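Local coordinates for protein (2Z,6E)-hedycaryol synthase (Kitasatospora setae, PDB 4MC3) that catalyses the magnesium-dependent 1,11-cyclisation of (2E,6E)-farnesyl diphosphate, with water, to (2Z,6E)-hedycaryol and diphosphate, at residues Glu278-Ala283 against Arg287-Ala292; Leu187-Leu192 against Ser199-Gly204; Ala164-Asp169 against Tyr234-Val239. All coordinates share one frame; numbering follows the deposited sequence.

Contact 1 (Glu278-Ala283 against Arg287-Ala292); sequences ELDRQA and RAREAA
R289 reaches D280 because its CG lies beside the backbone N (chi1 -61°) and the chain beyond runs extended to NE, carrying the guanidinium across to helix 250-282. The D280 CG also lies beside its backbone N, bringing the carboxylate back toward R289. The two side chains cross at about a right angle, and NH1 of R289 donates to OD1 of D280 at 2.6 Å in a salt bridge. The oxygen lies in the guanidinium plane, though the bond is bent (142°). A water links NH2 of R289 to the backbone O of D280, while the O of L279 lies 3.3 Å above the guanidinium plane, offset toward its rim, at an angle too poor for a hydrogen bond. NE donates to the backbone O of L284, so all three guanidinium nitrogens have partners. The helix-end carbonyls would probably steady this cation. Deeper in, CD2 of L279 packs on CB of A292 at 3.8 Å. This closes an alpha-alpha hairpin: helices 250-282 and 286-309, antiparallel at 162° with segment axes 10.8 Å apart, are joined by a short turn beginning at A283, with positive phi. V200 of helix 198-201 packs against both L279 and A292.

Contact 2 (Leu187-Leu192 against Ser199-Gly204); sequences LDELRL and SVRTCG
R201 grips E189 side-on, and its chain can be traced outward atom by atom. CB points toward residues 187-192, and CG, anti to the backbone N, comes within 4.0 Å of OE2 of E189. CD approaches the same oxygen to 3.6 Å. A bend at chi3 (-64°) then turns the guanidinium so that its NE edge faces the carboxylate. NE donates to OE2 of E189 at 2.7 Å in an almost straight bond (178°) that uses the syn lone pair. NH2 ends the run, donating to OE1 of E189 at 2.9 Å. The result is a two-nitrogen salt bridge; the planes lie 17° apart, and the paired bonds hold both groups against rotation.

Here the class I terpene synthase fold, an all-helical alpha domain, turns a corner. Helix 181-188 runs out through a 3-10 turn holding E189, and the chain then leads to the short helix 198-201. OE1 of E189 also accepts from the backbone N of L196 within this connection, so the buried carboxylate ties together the connection and its far end. W138 of helix 136-160 touches both E189 and R201, and Y295 packs on E189. Around E189 in sequence, R191 grips D188 side-on, donating NE to OD1 and NH2 to OD2 of D188, with CD2 of L192 lying 3.6 Å above the centre of the R191 guanidinium. NH1 of R191 makes a further salt bridge with D294 of helix 286-309.

Contact 3 (Ala164-Asp169 against Tyr234-Val239); sequences AGLRLD and YQHNAV
L166 and H236 meet where two helix N-termini of the terpene synthase fold lie side by side: R167 is the N-cap of helix 168-178, and N237 that of helix 238-246. H236 is also the centre of an inverse gamma turn, closed by a weak bond from N237 N to Q235 O, and this tight turn presents the imidazole to residues 164-169. The main interaction is a CH-pi contact. CD1 of L166 stands over one face of the H236 ring, 3.9 Å from its centroid and 22° off the normal, displaced toward CD2. The same methyl lies 3.7 Å from the backbone O of Q235, while CD2 of L166 reaches NE2 of H236. That nitrogen is buried and has no polar partner in the model. L159, Y171 and R174 also touch the imidazole, and the side chain of H236 lies about 7 Å from that of R175, a probable substrate-binding residue. Replacing H236 by an alanine is likely to leave the L166 methyl without its aromatic face and open a gap beside L159 and R174.

Farther along, L168 has CG anti to its backbone N (chi1 -176°), which swings CD1 to 4.0 Å from CB of A238. D222, within the NXXXSXXXE motif, receives ND2 of N237 on its backbone O and the backbone N of A238 on its OD2. The other branch of the N237 amide makes the capping bond: its OD1 accepts from V239 N at 2.9 Å, the donor lying in the plane of the carbonyl.

From the N terminus, 164-169 comes first, at the start of helix 168-178, but its partner 234-239 lies 65 residues on. Within that long excursion contact 2 opens at 187-192 and closes at 199-204, so it is fully enclosed by contact 3; nothing crosses. The two lie on opposite sides of the chain's centre, about 17 Å apart at their nearest atoms. Contact 1 follows in series, closing the turn between helices 250-282 and 286-309. It abuts contact 2, with centres about 11 Å apart: L192 CD1 packs on A291 O, and C203 SG on E278 CG. Contact 3 ties helix 168-178 to helix 238-246, remote from both.

Contact 1 (Glu278-Ala283 against Arg287-Ala292)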
loop_
_atom_site.group_PDB
_atom_site.type_symbol
_atom_site.label_atom_id
_atom_site.label_comp_id
_atom_site.label_asym_id
_atom_site.label_seq_id
_atom_site.Cartn_x
_atom_site.Cartn_y
_atom_site.Cartn_z
ATOM N N GLU A 278 6.180 2.913 23.668
ATOM C CA GLU A 278 7.514 2.780 23.114
ATOM C C GLU A 278 8.121 4.171 22.867
ATOM O O GLU A 278 9.329 4.340 23.002
ATOM C CB GLU A 278 7.480 1.972 21.794
ATOM C CG GLU A 278 8.790 1.929 20.989
ATOM C CD GLU A 278 9.921 1.189 21.728
ATOM O OE1 GLU A 278 9.627 0.540 22.747
ATOM O OE2 GLU A 278 11.102 1.221 21.292
ATOM N N LEU A 279 7.306 5.147 22.458
ATOM C CA LEU A 279 7.845 6.513 22.248
ATOM C C LEU A 279 8.447 7.060 23.565
ATOM O O LEU A 279 9.506 7.685 23.557
ATOM C CB LEU A 279 6.760 7.433 21.686
ATOM C CG LEU A 279 6.288 7.064 20.253
ATOM C CD1 LEU A 279 5.108 7.928 19.857
ATOM C CD2 LEU A 279 7.408 7.228 19.237
ATOM N N ASP A 280 7.774 6.798 24.697
ATOM C CA ASP A 280 8.281 7.143 26.063
ATOM C C ASP A 280 9.609 6.441 26.428
ATOM O O ASP A 280 10.510 7.070 26.973
ATOM C CB ASP A 280 7.168 6.817 27.050
ATOM C CG ASP A 280 5.975 7.766 26.916
ATOM O OD1 ASP A 280 6.090 8.789 26.212
ATOM O OD2 ASP A 280 4.921 7.505 27.527
ATOM N N ARG A 281 9.735 5.153 26.146
ATOM C CA ARG A 281 10.975 4.407 26.349
ATOM C C ARG A 281 12.173 4.944 25.573
ATOM O O ARG A 281 13.321 4.784 26.017
ATOM C CB ARG A 281 10.764 2.929 25.992
ATOM C CG ARG A 281 9.873 2.191 26.974
ATOM C CD ARG A 281 9.894 0.697 26.711
ATOM N NE ARG A 281 8.681 0.058 27.218
ATOM C CZ ARG A 281 7.648 -0.340 26.475
ATOM N NH1 ARG A 281 6.600 -0.905 27.069
ATOM N NH2 ARG A 281 7.645 -0.192 25.146
ATOM N N GLN A 282 11.919 5.587 24.430
ATOM C CA GLN A 282 13.008 6.088 23.593
ATOM C C GLN A 282 13.464 7.496 23.989
ATOM O O GLN A 282 14.562 7.904 23.627
ATOM C CB GLN A 282 12.641 6.039 22.103
ATOM C CG GLN A 282 12.601 4.609 21.579
ATOM C CD GLN A 282 12.655 4.492 20.068
ATOM O OE1 GLN A 282 13.268 5.309 19.368
ATOM N NE2 GLN A 282 12.025 3.437 19.551
ATOM N N ALA A 283 12.635 8.215 24.732
ATOM C CA ALA A 283 12.950 9.579 25.148
ATOM C C ALA A 283 13.253 10.491 23.963
ATOM O O ALA A 283 14.247 11.173 23.913
ATOM C CB ALA A 283 14.097 9.601 26.147
ATOM N N ARG A 287 9.167 16.854 18.704
ATOM C CA ARG A 287 8.826 16.891 17.277
ATOM C C ARG A 287 8.710 15.476 16.707
ATOM O O ARG A 287 7.831 15.195 15.868
ATOM C CB ARG A 287 9.924 17.658 16.564
ATOM C CG ARG A 287 9.705 17.845 15.098
ATOM C CD ARG A 287 10.946 18.581 14.616
ATOM N NE ARG A 287 10.581 19.600 13.717
ATOM C CZ ARG A 287 11.446 20.098 12.855
ATOM N NH1 ARG A 287 12.736 19.673 12.865
ATOM N NH2 ARG A 287 11.002 20.990 11.977
ATOM N N ALA A 288 9.622 14.584 17.109
ATOM C CA ALA A 288 9.619 13.210 16.619
ATOM C C ALA A 288 8.460 12.430 17.158
ATOM O O ALA A 288 7.838 11.625 16.440
ATOM C CB ALA A 288 10.938 12.501 16.908
ATOM N N ARG A 289 8.135 12.639 18.447
ATOM C CA ARG A 289 6.950 11.979 19.033
ATOM C C ARG A 289 5.669 12.378 18.302
ATOM O O ARG A 289 4.854 11.512 17.950
ATOM C CB ARG A 289 6.802 12.298 20.523
ATOM C CG ARG A 289 7.979 11.827 21.320
ATOM C CD ARG A 289 7.880 12.452 22.711
ATOM N NE ARG A 289 8.901 11.955 23.623
ATOM C CZ ARG A 289 8.691 11.027 24.564
ATOM N NH1 ARG A 289 7.485 10.474 24.739
ATOM N NH2 ARG A 289 9.691 10.654 25.340
ATOM N N GLU A 290 5.527 13.668 18.024
ATOM C CA GLU A 290 4.369 14.186 17.314
ATOM C C GLU A 290 4.264 13.588 15.914
ATOM O O GLU A 290 3.170 13.179 15.476
ATOM C CB GLU A 290 4.453 15.729 17.248
ATOM C CG GLU A 290 3.319 16.436 16.508
ATOM C CD GLU A 290 3.595 17.925 16.304
ATOM O OE1 GLU A 290 4.280 18.545 17.161
ATOM O OE2 GLU A 290 3.123 18.477 15.284
ATOM N N ALA A 291 5.395 13.526 15.200
ATOM C CA ALA A 291 5.434 12.962 13.849
ATOM C C ALA A 291 5.024 11.494 13.860
ATOM O O ALA A 291 4.241 11.040 13.016
ATOM C CB ALA A 291 6.809 13.133 13.245
ATOM N N ALA A 292 5.522 10.741 14.840
ATOM C CA ALA A 292 5.170 9.343 14.947
ATOM C C ALA A 292 3.674 9.144 15.243
ATOM O O ALA A 292 3.023 8.246 14.657
ATOM C CB ALA A 292 6.013 8.671 16.000
HETATM O O HOH W 1 10.378 9.407 27.915
#

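Contact 2 (Leu187-Leu192 against Ser199-Gly204)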
loop_
_atom_site.group_PDB
_atom_site.type_symbol
_atom_site.label_atom_id
_atom_site.label_comp_id
_atom_site.label_asym_id
_atom_site.label_seq_id
_atom_site.Cartn_x
_atom_site.Cartn_y
_atom_site.Cartn_z
ATOM N N LEU A 187 5.630 7.110 2.028
ATOM C CA LEU A 187 5.488 8.408 1.418
ATOM C C LEU A 187 4.787 9.424 2.301
ATOM O O LEU A 187 4.997 10.650 2.116
ATOM C CB LEU A 187 4.818 8.297 0.037
ATOM C CG LEU A 187 5.596 7.610 -1.106
ATOM C CD1 LEU A 187 4.760 7.208 -2.280
ATOM C CD2 LEU A 187 6.765 8.529 -1.567
ATOM N N ASP A 188 3.976 8.975 3.257
ATOM C CA ASP A 188 3.336 9.884 4.192
ATOM C C ASP A 188 4.375 10.650 5.037
ATOM O O ASP A 188 4.099 11.755 5.512
ATOM C CB ASP A 188 2.380 9.151 5.111
ATOM C CG ASP A 188 1.437 10.089 5.899
ATOM O OD1 ASP A 188 0.908 11.033 5.286
ATOM O OD2 ASP A 188 1.285 9.877 7.141
ATOM N N GLU A 189 5.593 10.114 5.178
ATOM C CA GLU A 189 6.601 10.792 5.979
ATOM C C GLU A 189 6.994 12.141 5.332
ATOM O O GLU A 189 7.458 13.027 6.035
ATOM C CB GLU A 189 7.813 9.934 6.196
ATOM C CG GLU A 189 7.553 8.679 6.967
ATOM C CD GLU A 189 8.828 7.980 7.441
ATOM O OE1 GLU A 189 9.744 8.682 7.961
ATOM O OE2 GLU A 189 8.923 6.729 7.296
ATOM N N LEU A 190 6.803 12.295 4.028
ATOM C CA LEU A 190 7.168 13.511 3.341
ATOM C C LEU A 190 6.354 14.711 3.859
ATOM O O LEU A 190 6.826 15.852 3.756
ATOM C CB LEU A 190 7.000 13.361 1.857
ATOM C CG LEU A 190 8.168 12.725 1.101
ATOM C CD1 LEU A 190 8.556 11.356 1.507
ATOM C CD2 LEU A 190 7.918 12.654 -0.380
ATOM N N ARG A 191 5.160 14.473 4.414
ATOM C CA ARG A 191 4.328 15.584 4.891
ATOM C C ARG A 191 4.456 15.865 6.377
ATOM O O ARG A 191 3.901 16.863 6.878
ATOM C CB ARG A 191 2.866 15.409 4.511
ATOM C CG ARG A 191 2.124 14.246 5.100
ATOM C CD ARG A 191 1.421 14.531 6.402
ATOM N NE ARG A 191 0.939 13.297 6.986
ATOM C CZ ARG A 191 0.381 13.183 8.175
ATOM N NH1 ARG A 191 0.190 14.275 8.928
ATOM N NH2 ARG A 191 0.067 11.999 8.645
ATOM N N LEU A 192 5.187 15.029 7.097
ATOM C CA LEU A 192 5.386 15.197 8.526
ATOM C C LEU A 192 6.438 16.351 8.720
ATOM O O LEU A 192 7.168 16.670 7.814
ATOM C CB LEU A 192 5.912 13.901 9.132
ATOM C CG LEU A 192 5.000 12.663 9.011
ATOM C CD1 LEU A 192 5.704 11.445 9.569
ATOM C CD2 LEU A 192 3.670 12.883 9.693
ATOM N N SER A 199 14.682 4.183 14.575
ATOM C CA SER A 199 14.284 3.458 15.763
ATOM C C SER A 199 12.785 3.458 16.053
ATOM O O SER A 199 12.322 2.696 16.899
ATOM C CB SER A 199 15.025 4.031 16.985
ATOM O OG SER A 199 14.572 5.334 17.301
ATOM N N VAL A 200 12.044 4.360 15.408
ATOM C CA VAL A 200 10.581 4.399 15.494
ATOM C C VAL A 200 9.965 3.701 14.266
ATOM O O VAL A 200 9.015 2.915 14.431
ATOM C CB VAL A 200 10.063 5.861 15.561
ATOM C CG1 VAL A 200 8.538 5.907 15.502
ATOM C CG2 VAL A 200 10.572 6.500 16.840
ATOM N N ARG A 201 10.512 3.948 13.085
ATOM C CA ARG A 201 9.966 3.382 11.832
ATOM C C ARG A 201 9.895 1.857 11.877
ATOM O O ARG A 201 8.957 1.259 11.369
ATOM C CB ARG A 201 10.802 3.787 10.624
ATOM C CG ARG A 201 10.154 3.446 9.295
ATOM C CD ARG A 201 10.978 3.872 8.099
ATOM N NE ARG A 201 11.156 5.314 7.989
ATOM C CZ ARG A 201 12.281 5.995 8.209
ATOM N NH1 ARG A 201 13.424 5.399 8.587
ATOM N NH2 ARG A 201 12.276 7.304 8.072
ATOM N N THR A 202 10.857 1.239 12.554
ATOM C CA THR A 202 11.013 -0.211 12.559
ATOM C C THR A 202 10.923 -0.770 13.995
ATOM O O THR A 202 11.330 -1.926 14.261
ATOM C CB THR A 202 12.368 -0.624 11.934
ATOM O OG1 THR A 202 13.441 -0.136 12.733
ATOM C CG2 THR A 202 12.539 -0.099 10.517
ATOM N N CYS A 203 10.377 0.005 14.935
ATOM C CA CYS A 203 10.113 -0.513 16.281
ATOM C C CYS A 203 8.978 -1.572 16.249
ATOM O O CYS A 203 8.205 -1.641 15.244
ATOM C CB CYS A 203 9.805 0.625 17.256
ATOM S SG CYS A 203 8.167 1.367 17.262
ATOM N N GLY A 204 8.874 -2.359 17.319
ATOM C CA GLY A 204 7.912 -3.445 17.379
ATOM C C GLY A 204 6.482 -2.999 17.183
ATOM O O GLY A 204 5.770 -3.565 16.332
#

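Contact 3 (Ala164-Asp169 against Tyr234-Val239)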
loop_
_atom_site.group_PDB
_atom_site.type_symbol
_atom_site.label_atom_id
_atom_site.label_comp_id
_atom_site.label_asym_id
_atom_site.label_seq_id
_atom_site.Cartn_x
_atom_site.Cartn_y
_atom_site.Cartn_z
ATOM N N ALA A 164 -0.428 -27.931 -5.327
ATOM C CA ALA A 164 -0.999 -27.850 -3.966
ATOM C C ALA A 164 -1.739 -26.535 -3.691
ATOM O O ALA A 164 -1.448 -25.499 -4.299
ATOM C CB ALA A 164 0.085 -28.062 -2.911
ATOM N N GLY A 165 -2.696 -26.591 -2.769
ATOM C CA GLY A 165 -3.411 -25.394 -2.328
ATOM C C GLY A 165 -2.458 -24.375 -1.724
ATOM O O GLY A 165 -1.352 -24.699 -1.285
ATOM N N LEU A 166 -2.900 -23.134 -1.693
ATOM C CA LEU A 166 -2.112 -22.065 -1.142
ATOM C C LEU A 166 -2.252 -22.077 0.377
ATOM O O LEU A 166 -3.321 -22.458 0.920
ATOM C CB LEU A 166 -2.598 -20.732 -1.688
ATOM C CG LEU A 166 -2.445 -20.505 -3.201
ATOM C CD1 LEU A 166 -3.188 -19.244 -3.661
ATOM C CD2 LEU A 166 -0.962 -20.385 -3.527
ATOM N N ARG A 167 -1.177 -21.729 1.061
ATOM C CA ARG A 167 -1.190 -21.619 2.505
ATOM C C ARG A 167 -1.642 -20.214 2.839
ATOM O O ARG A 167 -1.079 -19.229 2.341
ATOM C CB ARG A 167 0.187 -21.871 3.114
ATOM C CG ARG A 167 0.734 -23.291 2.987
ATOM C CD ARG A 167 2.117 -23.378 3.665
ATOM N NE ARG A 167 2.118 -22.950 5.080
ATOM C CZ ARG A 167 1.976 -23.771 6.129
ATOM N NH1 ARG A 167 1.820 -25.079 5.947
ATOM N NH2 ARG A 167 1.984 -23.290 7.378
ATOM N N LEU A 168 -2.575 -20.088 3.778
ATOM C CA LEU A 168 -3.049 -18.748 4.176
ATOM C C LEU A 168 -1.984 -17.928 4.842
ATOM O O LEU A 168 -1.894 -16.715 4.592
ATOM C CB LEU A 168 -4.258 -18.872 5.105
ATOM C CG LEU A 168 -4.925 -17.562 5.521
ATOM C CD1 LEU A 168 -5.567 -16.892 4.297
ATOM C CD2 LEU A 168 -5.976 -17.792 6.632
ATOM N N ASP A 169 -1.183 -18.528 5.702
ATOM C CA ASP A 169 -0.182 -17.766 6.434
ATOM C C ASP A 169 0.864 -17.169 5.470
ATOM O O ASP A 169 1.177 -15.971 5.569
ATOM C CB ASP A 169 0.481 -18.532 7.595
ATOM C CG ASP A 169 1.087 -19.870 7.208
ATOM O OD1 ASP A 169 1.084 -20.305 6.045
ATOM O OD2 ASP A 169 1.586 -20.531 8.136
ATOM N N TYR A 234 -8.201 -16.023 -10.693
ATOM C CA TYR A 234 -7.257 -15.537 -9.682
ATOM C C TYR A 234 -7.483 -16.226 -8.328
ATOM O O TYR A 234 -8.544 -16.110 -7.701
ATOM C CB TYR A 234 -7.361 -14.019 -9.542
ATOM C CG TYR A 234 -6.222 -13.355 -8.791
ATOM C CD1 TYR A 234 -4.920 -13.348 -9.308
ATOM C CD2 TYR A 234 -6.453 -12.692 -7.581
ATOM C CE1 TYR A 234 -3.876 -12.724 -8.628
ATOM C CE2 TYR A 234 -5.418 -12.063 -6.898
ATOM C CZ TYR A 234 -4.129 -12.077 -7.424
ATOM O OH TYR A 234 -3.107 -11.444 -6.734
ATOM N N GLN A 235 -6.448 -16.923 -7.882
ATOM C CA GLN A 235 -6.528 -17.829 -6.755
ATOM C C GLN A 235 -6.122 -17.116 -5.455
ATOM O O GLN A 235 -6.398 -17.612 -4.344
ATOM C CB GLN A 235 -5.581 -19.015 -7.045
ATOM C CG GLN A 235 -6.022 -20.375 -6.525
ATOM C CD GLN A 235 -7.387 -20.827 -7.042
ATOM O OE1 GLN A 235 -7.857 -20.378 -8.089
ATOM N NE2 GLN A 235 -8.024 -21.730 -6.303
ATOM N N HIS A 236 -5.465 -15.954 -5.596
ATOM C CA HIS A 236 -4.686 -15.343 -4.516
ATOM C C HIS A 236 -5.577 -14.375 -3.786
ATOM O O HIS A 236 -5.485 -13.143 -3.952
ATOM C CB HIS A 236 -3.381 -14.695 -5.012
ATOM C CG HIS A 236 -2.400 -15.686 -5.535
ATOM N ND1 HIS A 236 -2.464 -16.186 -6.816
ATOM C CD2 HIS A 236 -1.365 -16.314 -4.934
ATOM C CE1 HIS A 236 -1.491 -17.066 -6.987
ATOM N NE2 HIS A 236 -0.806 -17.157 -5.862
ATOM N N ASN A 237 -6.399 -14.956 -2.915
ATOM C CA ASN A 237 -7.501 -14.261 -2.244
ATOM C C ASN A 237 -7.785 -15.095 -1.024
ATOM O O ASN A 237 -7.966 -16.306 -1.115
ATOM C CB ASN A 237 -8.695 -14.166 -3.172
ATOM C CG ASN A 237 -9.859 -13.394 -2.593
ATOM O OD1 ASN A 237 -10.431 -13.765 -1.582
ATOM N ND2 ASN A 237 -10.243 -12.306 -3.284
ATOM N N ALA A 238 -7.861 -14.449 0.119
ATOM C CA ALA A 238 -8.024 -15.173 1.375
ATOM C C ALA A 238 -9.341 -15.954 1.390
ATOM O O ALA A 238 -9.427 -17.015 1.992
ATOM C CB ALA A 238 -7.973 -14.211 2.552
ATOM N N VAL A 239 -10.386 -15.401 0.793
ATOM C CA VAL A 239 -11.674 -16.081 0.762
ATOM C C VAL A 239 -11.540 -17.422 0.057
ATOM O O VAL A 239 -11.922 -18.483 0.571
ATOM C CB VAL A 239 -12.748 -15.237 0.099
ATOM C CG1 VAL A 239 -14.050 -16.043 0.037
ATOM C CG2 VAL A 239 -12.975 -13.947 0.848
#